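Long-range contacts in N-acetyl-beta-D glucosaminidase (PDB 4ZM6), which probably removes beta-linked N-acetylglucosamine units and also carries a GCN5-related glucosamine N-acetyltransferase region that binds acetyl-CoA: residues V660-A665 with S852-H857; K563-R568 with K848-Y853; N199-E204 with L235-K240; V228-M233 with V243-P248. All coordinates share one frame; numbering follows the deposited sequence. Where two conformers were deposited one is given.

Contact 1: residues V660-A665 with S852-H857; sequences VPDDDA and SYRLGH
Val660 and Arg854 form an antiparallel hydrogen-bonded pair, with Val660 N giving to Arg854 O at 3.0 Å and Arg854 N returning a bond to Val660 O. One step on, Pro661 faces Tyr853 as a non-hydrogen-bonded pair whose side chains point apart. The Tyr853 side chain starts beside the opposite strand, CB 3.6 Å from Val660 O. On the ring, CD2 comes 3.7 Å from Pro661 CA and 4.1 Å from Pro661 CD, while Val660 C sits at the ring edge. At the tip, OH leaves the contact to hydrogen bond with Asp688.

Past Pro661 the pairing gives way to a turn. Asp662 N reaches Ser852 O with a bent bond (132° at the hydrogen), and the carboxylate of Asp663 takes over from the backbone: the syn lone pair of its OD2 receives Ser852 N at 2.8 Å. A water held by Asp663 N donates to both Asp663 OD2 and Ser852 O, closing the turn onto the strand. Asp664 then caps helix 665-677.

Pro661 also touches the bound acetyl-CoA. The arrangement is a strand pairing in the mixed sheet of a GNAT-type acetyltransferase region, where the C-terminal strand 847-857, from the second N-acetyltransferase sequence range, pairs with a strand of the first.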
loop_
_atom_site.group_PDB
_atom_site.type_symbol
_atom_site.label_atom_id
_atom_site.label_comp_id
_atom_site.label_asym_id
_atom_site.label_seq_id
_atom_site.Cartn_x
_atom_site.Cartn_y
_atom_site.Cartn_z
ATOM N N VAL A 660 -2.322 29.446 -13.726
ATOM C CA VAL A 660 -2.958 28.940 -14.930
ATOM C C VAL A 660 -2.845 29.979 -16.038
ATOM O O VAL A 660 -3.298 31.109 -15.876
ATOM C CB VAL A 660 -4.439 28.586 -14.695
ATOM C CG1 VAL A 660 -5.045 27.974 -15.954
ATOM C CG2 VAL A 660 -4.579 27.635 -13.512
ATOM N N PRO A 661 -2.236 29.603 -17.171
ATOM C CA PRO A 661 -2.148 30.504 -18.320
ATOM C C PRO A 661 -3.477 31.188 -18.621
ATOM O O PRO A 661 -4.540 30.616 -18.361
ATOM C CB PRO A 661 -1.757 29.571 -19.468
ATOM C CG PRO A 661 -1.011 28.463 -18.814
ATOM C CD PRO A 661 -1.547 28.323 -17.415
ATOM N N ASP A 662 -3.404 32.404 -19.159
ATOM C CA ASP A 662 -4.593 33.218 -19.421
ATOM C C ASP A 662 -4.761 33.650 -20.883
ATOM O O ASP A 662 -5.825 34.137 -21.263
ATOM C CB ASP A 662 -4.545 34.459 -18.531
ATOM C CG ASP A 662 -5.857 35.192 -18.489
ATOM O OD1 ASP A 662 -6.842 34.620 -17.979
ATOM O OD2 ASP A 662 -5.901 36.339 -18.972
ATOM N N ASP A 663 -3.739 33.449 -21.707
ATOM C CA ASP A 663 -3.689 34.075 -23.028
ATOM C C ASP A 663 -4.297 33.233 -24.157
ATOM O O ASP A 663 -4.218 33.619 -25.322
ATOM C CB ASP A 663 -2.243 34.457 -23.364
ATOM C CG ASP A 663 -1.600 35.310 -22.279
ATOM O OD1 ASP A 663 -2.208 36.325 -21.868
ATOM O OD2 ASP A 663 -0.491 34.955 -21.821
ATOM N N ASP A 664 -4.900 32.094 -23.831
ATOM C CA ASP A 664 -5.657 31.336 -24.820
ATOM C C ASP A 664 -6.917 30.750 -24.196
ATOM O O ASP A 664 -7.033 30.664 -22.973
ATOM C CB ASP A 664 -4.799 30.247 -25.470
ATOM C CG ASP A 664 -4.577 29.057 -24.565
ATOM O OD1 ASP A 664 -3.864 29.212 -23.553
ATOM O OD2 ASP A 664 -5.110 27.964 -24.868
ATOM N N ALA A 665 -7.855 30.358 -25.054
ATOM C CA ALA A 665 -9.192 29.938 -24.628
ATOM C C ALA A 665 -9.188 28.612 -23.873
ATOM O O ALA A 665 -9.847 28.490 -22.847
ATOM C CB ALA A 665 -10.122 29.854 -25.832
ATOM N N SER A 852 0.618 35.892 -19.404
ATOM C CA SER A 852 -0.038 36.146 -18.113
ATOM C C SER A 852 -0.662 34.877 -17.533
ATOM O O SER A 852 -1.069 33.979 -18.271
ATOM C CB SER A 852 -1.102 37.238 -18.261
ATOM O OG SER A 852 -0.551 38.416 -18.834
ATOM N N TYR A 853 -0.723 34.812 -16.205
ATOM C CA TYR A 853 -1.310 33.673 -15.498
ATOM C C TYR A 853 -2.215 34.143 -14.369
ATOM O O TYR A 853 -2.008 35.212 -13.807
ATOM C CB TYR A 853 -0.217 32.776 -14.900
ATOM C CG TYR A 853 0.960 32.521 -15.815
ATOM C CD1 TYR A 853 2.043 33.384 -15.828
ATOM C CD2 TYR A 853 0.994 31.414 -16.657
ATOM C CE1 TYR A 853 3.124 33.160 -16.654
ATOM C CE2 TYR A 853 2.079 31.181 -17.490
ATOM C CZ TYR A 853 3.139 32.065 -17.483
ATOM O OH TYR A 853 4.227 31.862 -18.302
ATOM N N ARG A 854 -3.209 33.332 -14.028
ATOM C CA ARG A 854 -4.029 33.577 -12.847
ATOM C C ARG A 854 -3.714 32.517 -11.808
ATOM O O ARG A 854 -3.898 31.325 -12.059
ATOM C CB ARG A 854 -5.511 33.530 -13.195
ATOM C CG ARG A 854 -6.436 33.787 -12.010
ATOM C CD ARG A 854 -7.896 33.625 -12.402
ATOM N NE ARG A 854 -8.227 34.437 -13.572
ATOM C CZ ARG A 854 -8.435 35.751 -13.541
ATOM N NH1 ARG A 854 -8.344 36.435 -12.399
ATOM N NH2 ARG A 854 -8.719 36.392 -14.673
ATOM N N LEU A 855 -3.241 32.950 -10.645
ATOM C CA LEU A 855 -2.901 32.021 -9.583
ATOM C C LEU A 855 -4.162 31.395 -9.006
ATOM O O LEU A 855 -5.256 31.946 -9.133
ATOM C CB LEU A 855 -2.122 32.723 -8.471
ATOM C CG LEU A 855 -0.827 33.434 -8.874
ATOM C CD1 LEU A 855 -0.030 33.805 -7.629
ATOM C CD2 LEU A 855 0.013 32.581 -9.821
ATOM N N GLY A 856 -3.989 30.231 -8.389
ATOM C CA GLY A 856 -5.064 29.532 -7.693
ATOM C C GLY A 856 -4.472 28.836 -6.492
ATOM O O GLY A 856 -3.321 28.403 -6.532
ATOM N N HIS A 857 -5.249 28.729 -5.420
ATOM C CA HIS A 857 -4.795 28.067 -4.202
ATOM C C HIS A 857 -5.981 27.402 -3.517
ATOM O O HIS A 857 -7.118 27.532 -3.971
ATOM C CB HIS A 857 -4.132 29.074 -3.259
ATOM C CG HIS A 857 -5.102 29.988 -2.578
ATOM N ND1 HIS A 857 -5.550 31.158 -3.153
ATOM C CD2 HIS A 857 -5.716 29.899 -1.374
ATOM C CE1 HIS A 857 -6.396 31.753 -2.331
ATOM N NE2 HIS A 857 -6.514 31.010 -1.244
HETATM O O HOH W 1 -1.001 32.353 -20.984
#

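Contact 2: residues K563-R568 with K848-Y853; sequences KDWPLR and KTWRSY
Arg851 grips the backbone carbonyl of Asp564 with both terminal nitrogens, NH2 to Asp564 O at 2.8 Å and NH1 to the same oxygen at 2.9 Å. NH2 arrives in the carbonyl plane on a lone pair, whereas NH1 comes from above that plane; the oxygen itself lies in the plane of the guanidinium. The same NH1 also stands over the centre of the Trp565 ring, 3.1 Å above the ring plane. This is a cation-pi contact, with Arg851 CZ 4.4 Å from the centroid of the six-membered ring of Trp565. The guanidinium is nearly upright on the indole (planes 80° apart), turning an edge to it. Nearer the backbone, chi2 of -74° bends the arginine chain and brings Arg851 CD to 4.0 Å from Trp565 CZ2.

Around this grip lies an aromatic cluster. Trp850, the preceding residue, lays CZ2 over the centre of one guanidinium face, and its CH2 meets Trp565 CZ3 obliquely at 4.0 Å. Tyr853 meets Trp565 tip to tip, its OH, whose polar partner is Asp688, at the indole edge, 3.2 Å from Trp565 CH2. Trp850 and Arg851 lie opposite Asp688, forming a classic beta bulge in strand 847-857. Phe657 packs edge-to-face on Trp565, and Trp784 touches both tryptophans.

The arginine charge is thus met across the contact by a neutral carbonyl and a pi face rather than by a salt bridge; the Asp564 carboxylate, with OD2 4.8 Å from Arg851 NH2, may add a longer-range attraction.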
loop_
_atom_site.group_PDB
_atom_site.type_symbol
_atom_site.label_atom_id
_atom_site.label_comp_id
_atom_site.label_asym_id
_atom_site.label_seq_id
_atom_site.Cartn_x
_atom_site.Cartn_y
_atom_site.Cartn_z
ATOM N N LYS A 563 1.531 24.966 -29.638
ATOM C CA LYS A 563 1.404 26.216 -30.398
ATOM C C LYS A 563 2.067 27.396 -29.685
ATOM O O LYS A 563 2.952 28.031 -30.243
ATOM C CB LYS A 563 -0.067 26.541 -30.698
ATOM N N ASP A 564 1.642 27.679 -28.456
ATOM C CA ASP A 564 2.170 28.820 -27.690
ATOM C C ASP A 564 3.366 28.481 -26.794
ATOM O O ASP A 564 4.104 29.379 -26.387
ATOM C CB ASP A 564 1.074 29.428 -26.801
ATOM C CG ASP A 564 0.026 30.190 -27.589
ATOM O OD1 ASP A 564 0.039 30.128 -28.837
ATOM O OD2 ASP A 564 -0.818 30.851 -26.947
ATOM N N TRP A 565 3.535 27.200 -26.464
ATOM C CA TRP A 565 4.546 26.766 -25.503
ATOM C C TRP A 565 5.281 25.519 -25.976
ATOM O O TRP A 565 5.242 24.489 -25.303
ATOM C CB TRP A 565 3.900 26.444 -24.157
ATOM C CG TRP A 565 2.916 27.435 -23.648
ATOM C CD1 TRP A 565 1.598 27.518 -23.982
ATOM C CD2 TRP A 565 3.150 28.457 -22.670
ATOM N NE1 TRP A 565 1.001 28.541 -23.289
ATOM C CE2 TRP A 565 1.928 29.128 -22.471
ATOM C CE3 TRP A 565 4.277 28.876 -21.952
ATOM C CZ2 TRP A 565 1.797 30.195 -21.587
ATOM C CZ3 TRP A 565 4.144 29.939 -21.069
ATOM C CH2 TRP A 565 2.908 30.584 -20.896
ATOM N N PRO A 566 5.960 25.599 -27.129
ATOM C CA PRO A 566 6.752 24.446 -27.566
ATOM C C PRO A 566 7.851 24.123 -26.550
ATOM O O PRO A 566 8.520 25.041 -26.063
ATOM C CB PRO A 566 7.340 24.903 -28.904
ATOM C CG PRO A 566 7.258 26.396 -28.884
ATOM C CD PRO A 566 6.061 26.737 -28.058
ATOM N N LEU A 567 8.017 22.840 -26.219
ATOM C CA LEU A 567 8.923 22.431 -25.136
ATOM C C LEU A 567 9.525 21.047 -25.377
ATOM O O LEU A 567 8.812 20.047 -25.331
ATOM C CB LEU A 567 8.164 22.437 -23.803
ATOM C CG LEU A 567 9.005 22.379 -22.526
ATOM C CD1 LEU A 567 9.836 23.648 -22.362
ATOM C CD2 LEU A 567 8.136 22.163 -21.297
ATOM N N ARG A 568 10.838 20.990 -25.607
ATOM C CA ARG A 568 11.527 19.731 -25.945
ATOM C C ARG A 568 11.532 18.708 -24.789
ATOM O O ARG A 568 11.387 19.073 -23.622
ATOM C CB ARG A 568 12.964 20.022 -26.408
ATOM N N LYS A 848 8.612 44.217 -21.662
ATOM C CA LYS A 848 7.168 44.215 -21.888
ATOM C C LYS A 848 6.631 42.824 -21.552
ATOM O O LYS A 848 7.393 41.855 -21.531
ATOM C CB LYS A 848 6.839 44.630 -23.324
ATOM C CG LYS A 848 7.097 43.591 -24.405
ATOM C CD LYS A 848 7.065 44.253 -25.779
ATOM C CE LYS A 848 6.419 43.379 -26.843
ATOM N NZ LYS A 848 7.300 42.254 -27.254
ATOM N N THR A 849 5.329 42.721 -21.281
ATOM C CA THR A 849 4.772 41.467 -20.752
ATOM C C THR A 849 4.691 40.430 -21.872
ATOM O O THR A 849 4.391 40.760 -23.018
ATOM C CB THR A 849 3.385 41.612 -20.059
ATOM O OG1 THR A 849 2.344 41.232 -20.961
ATOM C CG2 THR A 849 3.124 43.026 -19.534
ATOM N N TRP A 850 4.974 39.182 -21.518
ATOM C CA TRP A 850 5.125 38.110 -22.487
ATOM C C TRP A 850 3.938 37.156 -22.429
ATOM O O TRP A 850 3.349 36.821 -23.456
ATOM C CB TRP A 850 6.426 37.354 -22.206
ATOM C CG TRP A 850 6.632 36.193 -23.105
ATOM C CD1 TRP A 850 6.680 36.213 -24.463
ATOM C CD2 TRP A 850 6.809 34.828 -22.713
ATOM N NE1 TRP A 850 6.875 34.943 -24.948
ATOM C CE2 TRP A 850 6.958 34.073 -23.893
ATOM C CE3 TRP A 850 6.853 34.171 -21.480
ATOM C CZ2 TRP A 850 7.154 32.690 -23.878
ATOM C CZ3 TRP A 850 7.049 32.793 -21.465
ATOM C CH2 TRP A 850 7.197 32.070 -22.658
ATOM N N ARG A 851 3.622 36.699 -21.221
ATOM C CA ARG A 851 2.478 35.834 -20.981
ATOM C C ARG A 851 1.916 36.137 -19.594
ATOM O O ARG A 851 2.653 36.575 -18.706
ATOM C CB ARG A 851 2.891 34.360 -21.058
ATOM C CG ARG A 851 3.429 33.896 -22.403
ATOM C CD ARG A 851 2.330 33.752 -23.441
ATOM N NE ARG A 851 2.857 33.463 -24.778
ATOM C CZ ARG A 851 3.346 32.286 -25.169
ATOM N NH1 ARG A 851 3.397 31.259 -24.331
ATOM N NH2 ARG A 851 3.793 32.128 -26.406
ATOM N N SER A 852 0.618 35.892 -19.404
ATOM C CA SER A 852 -0.038 36.146 -18.113
ATOM C C SER A 852 -0.662 34.877 -17.533
ATOM O O SER A 852 -1.069 33.979 -18.271
ATOM C CB SER A 852 -1.102 37.238 -18.261
ATOM O OG SER A 852 -0.551 38.416 -18.834
ATOM N N TYR A 853 -0.723 34.812 -16.205
ATOM C CA TYR A 853 -1.310 33.673 -15.498
ATOM C C TYR A 853 -2.215 34.143 -14.369
ATOM O O TYR A 853 -2.008 35.212 -13.807
ATOM C CB TYR A 853 -0.217 32.776 -14.900
ATOM C CG TYR A 853 0.960 32.521 -15.815
ATOM C CD1 TYR A 853 2.043 33.384 -15.828
ATOM C CD2 TYR A 853 0.994 31.414 -16.657
ATOM C CE1 TYR A 853 3.124 33.160 -16.654
ATOM C CE2 TYR A 853 2.079 31.181 -17.490
ATOM C CZ TYR A 853 3.139 32.065 -17.483
ATOM O OH TYR A 853 4.227 31.862 -18.302
#

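Contact 3: residues N199-E204 with L235-K240; sequences NKTLEE and LPHFNK
At the N-terminus of helix 202-207, Thr201 and Leu202 pack on His237 and Phe238 of the loop that follows strand 227-230. Thr201 is the N-cap residue. With its CG2 anti to the carbonyl carbon, it reaches over the centre of the His237 ring, 3.7 Å from the centroid, in a CH-pi contact. Its OG1 and backbone N both donate to Glu204 OE2, each at 3.1 Å, OG1 on the anti lone pair and N from above the carboxylate plane. The Glu204 carboxylate thus folds back on Thr201 N, as the N3 side chain does in a capping box.

Both segments belong to the glycoside hydrolase family 3 N-terminal domain, of the TIM-barrel clan, and the contact joins the start of helix 202-207 to the loop after strand 227-230. In that loop, Leu235 O accepts from the backbone N of Phe238 and of Asn239 in a turn, from which His237 and the end of the Phe238 side chain reach segment 199-204. Phe238 CZ lies 3.9 Å from Leu202 CG, the two side chains crossing at about a right angle, while Lys200 O sits at the edge of the Phe238 ring, 3.5 Å from CE1. Asn199 brings OD1 to 3.4 Å from His237 CE1, its amide plane only 17° from that of the imidazole, and also touches Pro236 CG with OD1. In the dimer, Ala535 and Ile540 of the second subunit pack on Thr201 and Leu202.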
loop_
_atom_site.group_PDB
_atom_site.type_symbol
_atom_site.label_atom_id
_atom_site.label_comp_id
_atom_site.label_asym_id
_atom_site.label_seq_id
_atom_site.Cartn_x
_atom_site.Cartn_y
_atom_site.Cartn_z
ATOM N N ASN A 199 -18.474 -12.109 13.701
ATOM C CA ASN A 199 -17.641 -13.240 14.093
ATOM C C ASN A 199 -16.362 -13.250 13.267
ATOM O O ASN A 199 -16.199 -14.080 12.372
ATOM C CB ASN A 199 -18.422 -14.554 13.926
ATOM C CG ASN A 199 -17.729 -15.739 14.576
ATOM O OD1 ASN A 199 -17.214 -15.642 15.693
ATOM N ND2 ASN A 199 -17.721 -16.873 13.881
ATOM N N LYS A 200 -15.463 -12.314 13.573
ATOM C CA LYS A 200 -14.221 -12.146 12.818
ATOM C C LYS A 200 -13.034 -11.921 13.732
ATOM O O LYS A 200 -13.167 -11.321 14.803
ATOM C CB LYS A 200 -14.321 -10.954 11.869
ATOM C CG LYS A 200 -15.488 -11.013 10.903
ATOM C CD LYS A 200 -15.324 -10.014 9.773
ATOM C CE LYS A 200 -16.625 -9.822 9.016
ATOM N NZ LYS A 200 -16.391 -9.304 7.643
ATOM N N THR A 201 -11.874 -12.396 13.284
ATOM C CA THR A 201 -10.611 -12.186 13.984
ATOM C C THR A 201 -10.003 -10.855 13.562
ATOM O O THR A 201 -10.443 -10.240 12.583
ATOM C CB THR A 201 -9.599 -13.315 13.684
ATOM O OG1 THR A 201 -9.485 -13.502 12.266
ATOM C CG2 THR A 201 -10.037 -14.622 14.332
ATOM N N LEU A 202 -8.982 -10.420 14.297
ATOM C CA LEU A 202 -8.304 -9.161 13.997
ATOM C C LEU A 202 -7.710 -9.185 12.584
ATOM O O LEU A 202 -7.729 -8.169 11.889
ATOM C CB LEU A 202 -7.200 -8.866 15.021
ATOM C CG LEU A 202 -7.009 -7.426 15.524
ATOM C CD1 LEU A 202 -5.544 -7.195 15.873
ATOM C CD2 LEU A 202 -7.478 -6.359 14.545
ATOM N N GLU A 203 -7.206 -10.345 12.159
ATOM C CA GLU A 203 -6.616 -10.488 10.824
ATOM C C GLU A 203 -7.657 -10.294 9.724
ATOM O O GLU A 203 -7.382 -9.644 8.711
ATOM C CB GLU A 203 -5.926 -11.847 10.655
ATOM C CG GLU A 203 -4.600 -11.973 11.393
ATOM C CD GLU A 203 -4.749 -12.282 12.878
ATOM O OE1 GLU A 203 -3.713 -12.295 13.577
ATOM O OE2 GLU A 203 -5.886 -12.516 13.352
ATOM N N GLU A 204 -8.846 -10.861 9.922
ATOM C CA GLU A 204 -9.959 -10.653 8.993
ATOM C C GLU A 204 -10.384 -9.185 8.996
ATOM O O GLU A 204 -10.597 -8.590 7.939
ATOM C CB GLU A 204 -11.157 -11.526 9.362
ATOM C CG GLU A 204 -10.938 -13.022 9.217
ATOM C CD GLU A 204 -12.151 -13.822 9.669
ATOM O OE1 GLU A 204 -13.086 -14.009 8.855
ATOM O OE2 GLU A 204 -12.174 -14.259 10.840
ATOM N N LEU A 235 -18.472 -9.024 19.133
ATOM C CA LEU A 235 -17.288 -9.592 18.488
ATOM C C LEU A 235 -16.726 -10.720 19.353
ATOM O O LEU A 235 -15.869 -10.484 20.210
ATOM C CB LEU A 235 -16.243 -8.495 18.266
ATOM C CG LEU A 235 -16.631 -7.492 17.168
ATOM C CD1 LEU A 235 -16.498 -6.054 17.645
ATOM C CD2 LEU A 235 -15.820 -7.722 15.897
ATOM N N PRO A 236 -17.220 -11.955 19.136
ATOM C CA PRO A 236 -16.865 -13.107 19.971
ATOM C C PRO A 236 -15.365 -13.361 20.127
ATOM O O PRO A 236 -14.934 -13.769 21.204
ATOM C CB PRO A 236 -17.536 -14.280 19.251
ATOM C CG PRO A 236 -18.704 -13.670 18.568
ATOM C CD PRO A 236 -18.220 -12.322 18.115
ATOM N N HIS A 237 -14.584 -13.115 19.075
ATOM C CA HIS A 237 -13.127 -13.289 19.141
ATOM C C HIS A 237 -12.418 -12.239 20.011
ATOM O O HIS A 237 -11.231 -12.379 20.286
ATOM C CB HIS A 237 -12.509 -13.276 17.740
ATOM C CG HIS A 237 -12.842 -14.479 16.912
ATOM N ND1 HIS A 237 -13.806 -14.461 15.924
ATOM C CD2 HIS A 237 -12.326 -15.731 16.911
ATOM C CE1 HIS A 237 -13.872 -15.651 15.354
ATOM N NE2 HIS A 237 -12.985 -16.440 15.934
ATOM N N PHE A 238 -13.137 -11.192 20.421
ATOM C CA PHE A 238 -12.590 -10.149 21.300
ATOM C C PHE A 238 -13.283 -10.152 22.661
ATOM O O PHE A 238 -12.627 -10.213 23.699
ATOM C CB PHE A 238 -12.756 -8.767 20.655
ATOM C CG PHE A 238 -11.980 -8.590 19.379
ATOM C CD1 PHE A 238 -12.433 -9.150 18.191
ATOM C CD2 PHE A 238 -10.805 -7.850 19.365
ATOM C CE1 PHE A 238 -11.724 -8.987 17.015
ATOM C CE2 PHE A 238 -10.092 -7.683 18.191
ATOM C CZ PHE A 238 -10.553 -8.253 17.015
ATOM N N ASN A 239 -14.610 -10.053 22.642
ATOM C CA ASN A 239 -15.420 -10.114 23.856
ATOM C C ASN A 239 -16.812 -10.647 23.533
ATOM O O ASN A 239 -17.601 -9.980 22.852
ATOM C CB ASN A 239 -15.519 -8.733 24.507
ATOM C CG ASN A 239 -16.288 -8.755 25.817
ATOM O OD1 ASN A 239 -17.297 -9.449 25.954
ATOM N ND2 ASN A 239 -15.816 -7.982 26.785
ATOM N N LYS A 240 -17.102 -11.847 24.036
ATOM C CA LYS A 240 -18.368 -12.532 23.763
ATOM C C LYS A 240 -19.445 -12.247 24.816
ATOM O O LYS A 240 -20.590 -12.665 24.656
ATOM C CB LYS A 240 -18.133 -14.044 23.633
ATOM C CG LYS A 240 -17.860 -14.766 24.947
ATOM C CD LYS A 240 -17.058 -16.042 24.741
ATOM C CE LYS A 240 -15.575 -15.752 24.560
ATOM N NZ LYS A 240 -14.766 -17.002 24.534
#

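Contact 4: residues V228-M233 with V243-P248; sequences VMVGHM and VSSIAP
Ser244 and Ser245 close on Gly231 O from opposite faces of its carbonyl plane. Ser244 OG donates at 2.6 Å and Ser245 OG donates as well, both hydroxyls standing well out of that plane. Ser244 OG, placed between its backbone N and carbonyl carbon (chi1 53°), also accepts from Met233 N at 2.9 Å, and Ser244 N bonds to Met233 O at 2.8 Å. A single serine thus engages Gly231 and both polar backbone atoms of Met233. His232 ND1 lies 2.6 Å from Ser245 OG, and its NE2 is hydrogen-bonded to Cys269 O. Val243 belongs to the same close side: its CG2 lies against the peptide joining His232 and Met233, 3.2 Å from Met233 N and 3.4 Å from His232 C, with CG1 at the edge of the imidazole.

This polar part contrasts with a looser apolar side, where Val230 CG1 rests on the turn, 3.7 Å from Ser245 CA and 3.8 Å from Ser244 O. All touching residues are buried, so the contact has no solvent-facing side among them.

The segment 228-233 runs off strand 227-230, the middle strand of a parallel set in the family 3 barrel domain, with strands 178-181 and 264-267 beside it. Met233 packs on His180 and Val230 on Ile265, and segment 243-248 leads on to helix 251-258.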
loop_
_atom_site.group_PDB
_atom_site.type_symbol
_atom_site.label_atom_id
_atom_site.label_comp_id
_atom_site.label_asym_id
_atom_site.label_seq_id
_atom_site.Cartn_x
_atom_site.Cartn_y
_atom_site.Cartn_z
ATOM N N VAL A 228 -13.867 9.433 17.156
ATOM C CA VAL A 228 -14.233 8.129 16.612
ATOM C C VAL A 228 -15.419 7.575 17.400
ATOM O O VAL A 228 -15.405 7.589 18.625
ATOM C CB VAL A 228 -13.057 7.135 16.706
ATOM C CG1 VAL A 228 -13.481 5.742 16.251
ATOM C CG2 VAL A 228 -11.874 7.629 15.884
ATOM N N MET A 229 -16.436 7.085 16.697
ATOM C CA MET A 229 -17.608 6.510 17.348
ATOM C C MET A 229 -17.588 4.979 17.292
ATOM O O MET A 229 -17.380 4.380 16.235
ATOM C CB MET A 229 -18.890 7.031 16.705
ATOM C CG MET A 229 -20.158 6.648 17.457
ATOM S SD MET A 229 -21.646 7.012 16.518
ATOM C CE MET A 229 -21.684 8.794 16.661
ATOM N N VAL A 230 -17.830 4.359 18.440
ATOM C CA VAL A 230 -17.881 2.912 18.545
ATOM C C VAL A 230 -19.340 2.459 18.547
ATOM O O VAL A 230 -20.084 2.731 19.490
ATOM C CB VAL A 230 -17.186 2.438 19.833
ATOM C CG1 VAL A 230 -17.101 0.922 19.865
ATOM C CG2 VAL A 230 -15.801 3.060 19.941
ATOM N N GLY A 231 -19.749 1.769 17.490
ATOM C CA GLY A 231 -21.098 1.225 17.412
ATOM C C GLY A 231 -21.310 0.068 18.371
ATOM O O GLY A 231 -20.421 -0.277 19.161
ATOM N N HIS A 232 -22.498 -0.531 18.299
ATOM C CA HIS A 232 -22.863 -1.653 19.160
ATOM C C HIS A 232 -22.919 -2.936 18.346
ATOM O O HIS A 232 -23.900 -3.190 17.643
ATOM C CB HIS A 232 -24.215 -1.400 19.826
ATOM C CG HIS A 232 -24.360 -0.022 20.383
ATOM N ND1 HIS A 232 -23.646 0.418 21.476
ATOM C CD2 HIS A 232 -25.141 1.015 19.999
ATOM C CE1 HIS A 232 -23.979 1.668 21.742
ATOM N NE2 HIS A 232 -24.887 2.053 20.862
ATOM N N MET A 233 -21.857 -3.733 18.439
ATOM C CA MET A 233 -21.800 -5.045 17.793
ATOM C C MET A 233 -20.986 -6.039 18.618
ATOM O O MET A 233 -20.019 -5.667 19.288
ATOM C CB MET A 233 -21.250 -4.931 16.363
ATOM C CG MET A 233 -20.154 -3.890 16.168
ATOM S SD MET A 233 -20.180 -3.182 14.508
ATOM C CE MET A 233 -19.788 -1.476 14.878
ATOM N N VAL A 243 -21.311 -5.982 24.210
ATOM C CA VAL A 243 -21.287 -5.327 22.911
ATOM C C VAL A 243 -20.081 -4.371 22.807
ATOM O O VAL A 243 -19.595 -3.862 23.821
ATOM C CB VAL A 243 -22.650 -4.620 22.657
ATOM C CG1 VAL A 243 -22.621 -3.147 23.053
ATOM C CG2 VAL A 243 -23.083 -4.790 21.213
ATOM N N SER A 244 -19.606 -4.146 21.581
ATOM C CA SER A 244 -18.334 -3.442 21.323
ATOM C C SER A 244 -18.134 -2.108 22.053
ATOM O O SER A 244 -17.024 -1.803 22.495
ATOM C CB SER A 244 -18.158 -3.215 19.820
ATOM O OG SER A 244 -19.288 -2.564 19.264
ATOM N N SER A 245 -19.202 -1.323 22.175
ATOM C CA SER A 245 -19.131 0.008 22.796
ATOM C C SER A 245 -18.661 -0.011 24.245
ATOM O O SER A 245 -18.074 0.961 24.717
ATOM C CB SER A 245 -20.496 0.684 22.738
ATOM O OG SER A 245 -21.036 0.589 21.434
ATOM N N ILE A 246 -18.929 -1.114 24.941
ATOM C CA ILE A 246 -18.642 -1.228 26.372
ATOM C C ILE A 246 -17.607 -2.311 26.690
ATOM O O ILE A 246 -17.369 -2.624 27.861
ATOM C CB ILE A 246 -19.945 -1.469 27.169
ATOM C CG1 ILE A 246 -20.524 -2.864 26.872
ATOM C CG2 ILE A 246 -20.946 -0.358 26.862
ATOM C CD1 ILE A 246 -22.000 -3.029 27.181
ATOM N N ALA A 247 -16.977 -2.854 25.647
ATOM C CA ALA A 247 -15.918 -3.851 25.791
ATOM C C ALA A 247 -14.549 -3.173 25.725
ATOM O O ALA A 247 -14.232 -2.540 24.720
ATOM C CB ALA A 247 -16.032 -4.893 24.690
ATOM N N PRO A 248 -13.726 -3.313 26.780
ATOM C CA PRO A 248 -12.389 -2.710 26.738
ATOM C C PRO A 248 -11.455 -3.359 25.705
ATOM O O PRO A 248 -10.456 -2.752 25.320
ATOM C CB PRO A 248 -11.858 -2.933 28.158
ATOM C CG PRO A 248 -12.554 -4.162 28.620
ATOM C CD PRO A 248 -13.928 -4.098 28.011
#

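How the contacts relate
Contacts 1 and 2 lie together in the acetyltransferase part, their centres about 11 Å apart, and share Ser852 and Tyr853 on strand 847-857. Contact 1 works through strand pairing and a turn closed by an aspartate carboxylate, contact 2 through an arginine among aromatic rings; both are partly buried. Contacts 3 and 4 belong to the glycoside hydrolase domain on the opposite side of the chain's centre, far from the first two. These two adjoin as well, Leu235 packing on Ser244, and both use the loop after strand 227-230. Contact 4 is buried and held by serine hydroxyls, whereas contact 3 is a surface contact of side-chain packing that meets the second subunit.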